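Local structure of receptor-type tyrosine-protein phosphatase C (Rattus norvegicus, 5FN8) at residues E48-A51 and S56-V59; I132-V135 and S140-K143. The protein is a receptor-type tyrosine phosphatase, CD45, probably required for T-cell activation through the antigen receptor, represented here by domains d3-d4 of its extracellular region. All coordinates share one frame; numbering follows the deposited sequence.

Interaction 1: E48-A51 and S56-V59; sequences ENLA and SFEV
Leu50 lays its CD2 methyl almost squarely over the middle of the Phe57 ring, a CH-pi contact that shows how two neighbouring segments can meet through side chains alone. CD2 lies 3.5 Å from the ring centroid and only 6° off the normal, so all six ring carbons are at similar range, the nearest being Phe57 CG at 3.6 Å from Leu50 CD2. The other branch reaches back towards the root of the aromatic: Leu50 CD1 is 3.9 Å from Phe57 CB, so that CD2 sits over the middle of the face while CD1 lies against the CB-CG root of the side chain. The torsions explain the fit. Phe57 carries CG opposite its backbone N (chi1 -175°), sending the ring across to Leu50 and Glu48, while Leu50 sets CG beside its own N and presents CD2 to the ring. Glu48 adds a looser touch, its OE1 coming obliquely to Phe57 CZ at 4.0 Å, with carboxylate and ring planes 63° apart.

No hydrogen bond crosses between 48-51 and 56-59, and the backbones stay well separated, Leu50 CA and Phe57 CA being 8.0 Å apart. These residues belong to the first fibronectin type III domain, at the passage from strand 46-49 to strand 56-59. Glu48, Asn49 and Ser56 to Val59 pair in an antiparallel ladder with a strand of the second subunit, where Leu50 also packs on Trp25 and Val59 on Val23 of that chain. The sheet therefore continues across the interface, an arrangement consistent with exchange of strands between the two copies.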
loop_
_atom_site.group_PDB
_atom_site.type_symbol
_atom_site.label_atom_id
_atom_site.label_comp_id
_atom_site.label_asym_id
_atom_site.label_seq_id
_atom_site.Cartn_x
_atom_site.Cartn_y
_atom_site.Cartn_z
ATOM N N GLU B 48 -17.216 -13.233 -5.602
ATOM C CA GLU B 48 -17.931 -12.867 -6.829
ATOM C C GLU B 48 -18.643 -14.047 -7.513
ATOM O O GLU B 48 -18.130 -15.161 -7.510
ATOM C CB GLU B 48 -17.043 -12.105 -7.807
ATOM C CG GLU B 48 -15.907 -12.918 -8.391
ATOM C CD GLU B 48 -14.784 -12.027 -8.867
ATOM O OE1 GLU B 48 -14.907 -11.475 -9.984
ATOM O OE2 GLU B 48 -13.819 -11.824 -8.097
ATOM N N ASN B 49 -19.809 -13.804 -8.102
ATOM C CA ASN B 49 -20.506 -14.870 -8.828
ATOM C C ASN B 49 -19.936 -14.890 -10.235
ATOM O O ASN B 49 -19.858 -13.839 -10.890
ATOM C CB ASN B 49 -22.028 -14.717 -8.836
ATOM C CG ASN B 49 -22.761 -16.049 -9.047
ATOM O OD1 ASN B 49 -23.086 -16.483 -10.173
ATOM N ND2 ASN B 49 -23.046 -16.742 -7.961
ATOM N N LEU B 50 -19.432 -16.059 -10.664
ATOM C CA LEU B 50 -18.851 -16.207 -12.000
ATOM C C LEU B 50 -19.981 -16.559 -12.951
ATOM O O LEU B 50 -21.155 -16.472 -12.575
ATOM C CB LEU B 50 -17.746 -17.295 -12.034
ATOM C CG LEU B 50 -16.641 -17.260 -10.977
ATOM C CD1 LEU B 50 -15.755 -18.486 -11.094
ATOM C CD2 LEU B 50 -15.801 -15.954 -11.038
ATOM N N ALA B 51 -19.652 -16.927 -14.185
ATOM C CA ALA B 51 -20.662 -17.341 -15.154
ATOM C C ALA B 51 -20.963 -18.803 -14.831
ATOM O O ALA B 51 -20.105 -19.496 -14.290
ATOM C CB ALA B 51 -20.119 -17.214 -16.566
ATOM N N SER B 56 -12.790 -22.716 -15.244
ATOM C CA SER B 56 -11.666 -21.889 -14.847
ATOM C C SER B 56 -12.048 -20.417 -14.852
ATOM O O SER B 56 -13.075 -20.036 -15.433
ATOM C CB SER B 56 -10.469 -22.138 -15.764
ATOM O OG SER B 56 -10.768 -21.747 -17.094
ATOM N N PHE B 57 -11.184 -19.578 -14.238
ATOM C CA PHE B 57 -11.408 -18.142 -14.176
ATOM C C PHE B 57 -10.117 -17.409 -13.952
ATOM O O PHE B 57 -9.306 -17.827 -13.119
ATOM C CB PHE B 57 -12.465 -17.784 -13.103
ATOM C CG PHE B 57 -12.833 -16.322 -13.074
ATOM C CD1 PHE B 57 -13.682 -15.779 -14.031
ATOM C CD2 PHE B 57 -12.295 -15.472 -12.115
ATOM C CE1 PHE B 57 -13.992 -14.413 -14.023
ATOM C CE2 PHE B 57 -12.631 -14.114 -12.092
ATOM C CZ PHE B 57 -13.484 -13.596 -13.042
ATOM N N GLU B 58 -9.930 -16.305 -14.696
ATOM C CA GLU B 58 -8.756 -15.448 -14.591
ATOM C C GLU B 58 -9.053 -14.345 -13.582
ATOM O O GLU B 58 -9.886 -13.466 -13.842
ATOM C CB GLU B 58 -8.377 -14.857 -15.970
ATOM C CG GLU B 58 -7.033 -14.144 -16.048
ATOM C CD GLU B 58 -5.805 -15.015 -16.258
ATOM O OE1 GLU B 58 -5.883 -16.244 -16.028
ATOM O OE2 GLU B 58 -4.750 -14.455 -16.641
ATOM N N VAL B 59 -8.398 -14.428 -12.404
ATOM C CA VAL B 59 -8.512 -13.410 -11.348
ATOM C C VAL B 59 -7.520 -12.334 -11.755
ATOM O O VAL B 59 -6.351 -12.641 -11.937
ATOM C CB VAL B 59 -8.261 -13.953 -9.914
ATOM C CG1 VAL B 59 -8.381 -12.841 -8.888
ATOM C CG2 VAL B 59 -9.222 -15.087 -9.580
#

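Interaction 2: I132-V135 and S140-K143; sequences ILEV and SLVK. With NAG (2-acetamido-2-deoxy-beta-D-glucopyranose), chain G.
Val135 and the pair Val142-Lys143 form a classic beta bulge, a worked example of one residue facing two on the neighbouring strand. Val135 O is the shared acceptor. Val142 N reaches it at 2.7 Å, a nearly straight bond tilted only slightly from the carbonyl plane, and Lys143 N adds a weak second bond to the same Val135 O at 3.3 Å. In return Val135 N gives its hydrogen to Lys143 O at 2.8 Å (160° at the hydrogen), and that carbonyl also receives a CA-H...O contact from Glu134 CA. The bulge rests on the backbone of Val142, whose psi of -43° departs from the extended values around it and brings two successive N-H groups towards a single oxygen.

Side chains flank the bulge. Val135 and Lys143 stand side by side on the same face, with their CB atoms 4.0 Å apart; the lysine tail then leads away to a weak bond from NZ to the carbonyl of Asp155. Leu141, its CG opposite the backbone N (chi1 -165°), swings CD1 in until it lies 3.6 Å from Val135 O, and the same methyl packs on the Glu134 side chain from CB to OE2, the two side chains crossing at about a right angle. At the far end, Ile132 CD1 touches the acetamido methyl C8 of the sugar at 3.7 Å, part of a glycan whose surroundings include Asn146.

The hairpin of strands 130-137 and 140-147 is thus tied chiefly through main-chain polar groups. Because one carbonyl takes two donors, the extra residue is accommodated with both N-H groups directed at it, one strongly bonded and one weakly, while Glu134 OE1 finds its partner in the hydroxyl of Tyr168 on strand 162-170.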
loop_
_atom_site.group_PDB
_atom_site.type_symbol
_atom_site.label_atom_id
_atom_site.label_comp_id
_atom_site.label_asym_id
_atom_site.label_seq_id
_atom_site.Cartn_x
_atom_site.Cartn_y
_atom_site.Cartn_z
ATOM N N ILE B 132 20.152 1.932 -5.960
ATOM C CA ILE B 132 21.267 1.977 -6.916
ATOM C C ILE B 132 21.509 3.408 -7.316
ATOM O O ILE B 132 20.606 4.080 -7.808
ATOM C CB ILE B 132 20.971 1.097 -8.168
ATOM C CG1 ILE B 132 20.494 -0.335 -7.834
ATOM C CG2 ILE B 132 22.105 1.168 -9.207
ATOM C CD1 ILE B 132 21.289 -1.153 -6.887
ATOM N N LEU B 133 22.694 3.874 -7.121
ATOM C CA LEU B 133 23.025 5.206 -7.565
ATOM C C LEU B 133 24.104 5.163 -8.650
ATOM O O LEU B 133 25.149 4.557 -8.464
ATOM C CB LEU B 133 23.457 6.099 -6.393
ATOM C CG LEU B 133 24.133 7.424 -6.763
ATOM C CD1 LEU B 133 23.164 8.387 -7.427
ATOM C CD2 LEU B 133 24.762 8.060 -5.568
ATOM N N GLU B 134 23.828 5.806 -9.781
ATOM C CA GLU B 134 24.769 6.005 -10.881
ATOM C C GLU B 134 25.140 7.462 -10.940
ATOM O O GLU B 134 24.283 8.346 -10.847
ATOM C CB GLU B 134 24.146 5.647 -12.206
ATOM C CG GLU B 134 24.022 4.170 -12.408
ATOM C CD GLU B 134 23.744 3.851 -13.856
ATOM O OE1 GLU B 134 22.984 4.577 -14.541
ATOM O OE2 GLU B 134 24.315 2.841 -14.306
ATOM N N VAL B 135 26.419 7.715 -11.103
ATOM C CA VAL B 135 26.939 9.067 -11.205
ATOM C C VAL B 135 27.519 9.206 -12.609
ATOM O O VAL B 135 28.342 8.395 -13.026
ATOM C CB VAL B 135 27.953 9.420 -10.089
ATOM C CG1 VAL B 135 28.436 10.874 -10.223
ATOM C CG2 VAL B 135 27.356 9.155 -8.698
ATOM N N SER B 140 28.942 9.772 -19.525
ATOM C CA SER B 140 29.797 8.647 -19.146
ATOM C C SER B 140 29.607 8.263 -17.665
ATOM O O SER B 140 29.505 9.146 -16.810
ATOM C CB SER B 140 31.261 8.978 -19.411
ATOM O OG SER B 140 31.465 9.249 -20.786
ATOM N N LEU B 141 29.561 6.942 -17.378
ATOM C CA LEU B 141 29.443 6.425 -16.015
ATOM C C LEU B 141 30.732 6.694 -15.246
ATOM O O LEU B 141 31.807 6.285 -15.653
ATOM C CB LEU B 141 29.060 4.935 -15.978
ATOM C CG LEU B 141 28.574 4.378 -14.629
ATOM C CD1 LEU B 141 27.350 5.074 -14.145
ATOM C CD2 LEU B 141 28.313 2.910 -14.725
ATOM N N VAL B 142 30.620 7.447 -14.161
ATOM C CA VAL B 142 31.753 7.821 -13.332
ATOM C C VAL B 142 31.844 6.947 -12.064
ATOM O O VAL B 142 32.921 6.494 -11.717
ATOM C CB VAL B 142 31.749 9.370 -13.114
ATOM C CG1 VAL B 142 32.352 9.781 -11.780
ATOM C CG2 VAL B 142 32.471 10.063 -14.255
ATOM N N LYS B 143 30.706 6.692 -11.397
ATOM C CA LYS B 143 30.614 5.916 -10.155
ATOM C C LYS B 143 29.290 5.238 -10.086
ATOM O O LYS B 143 28.324 5.714 -10.669
ATOM C CB LYS B 143 30.741 6.832 -8.912
ATOM C CG LYS B 143 32.063 7.609 -8.794
ATOM C CD LYS B 143 31.978 8.668 -7.732
ATOM C CE LYS B 143 33.246 9.459 -7.490
ATOM N NZ LYS B 143 34.354 8.655 -6.894
HETATM C C1 NAG G . 22.778 -4.945 -5.178
HETATM C C2 NAG G . 22.531 -5.691 -6.492
HETATM C C3 NAG G . 21.889 -7.063 -6.259
HETATM C C4 NAG G . 22.572 -7.821 -5.126
HETATM C C5 NAG G . 22.664 -6.973 -3.860
HETATM C C6 NAG G . 23.428 -7.658 -2.746
HETATM C C7 NAG G . 21.276 -5.042 -8.560
HETATM C C8 NAG G . 20.552 -3.914 -9.224
HETATM N N2 NAG G . 21.655 -4.827 -7.276
HETATM O O3 NAG G . 22.035 -7.851 -7.438
HETATM O O4 NAG G . 21.838 -9.013 -4.860
HETATM O O5 NAG G . 23.368 -5.757 -4.152
HETATM O O6 NAG G . 23.465 -6.885 -1.554
HETATM O O7 NAG G . 21.488 -6.102 -9.144
#

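Overall arrangement
The two contacts follow one another along the chain, interaction 1 in the first fibronectin type III domain and interaction 2 in the second. Their centres are 48 Å apart and their nearest atoms about 30 Å, so neither touches the other. They contrast in chemistry and in setting: the first is mainly apolar, with no hydrogen bond between its segments, and lies where a second subunit continues the sheet, whereas the second is a main-chain hydrogen-bonded hairpin that no other protein chain of the assembly reaches. Both belong to the extracellular part, which lacks the phosphatase domains. Sugar meets interaction 2 alone: one glycan touches it, and another lies about 11 Å from the side chain of Leu133.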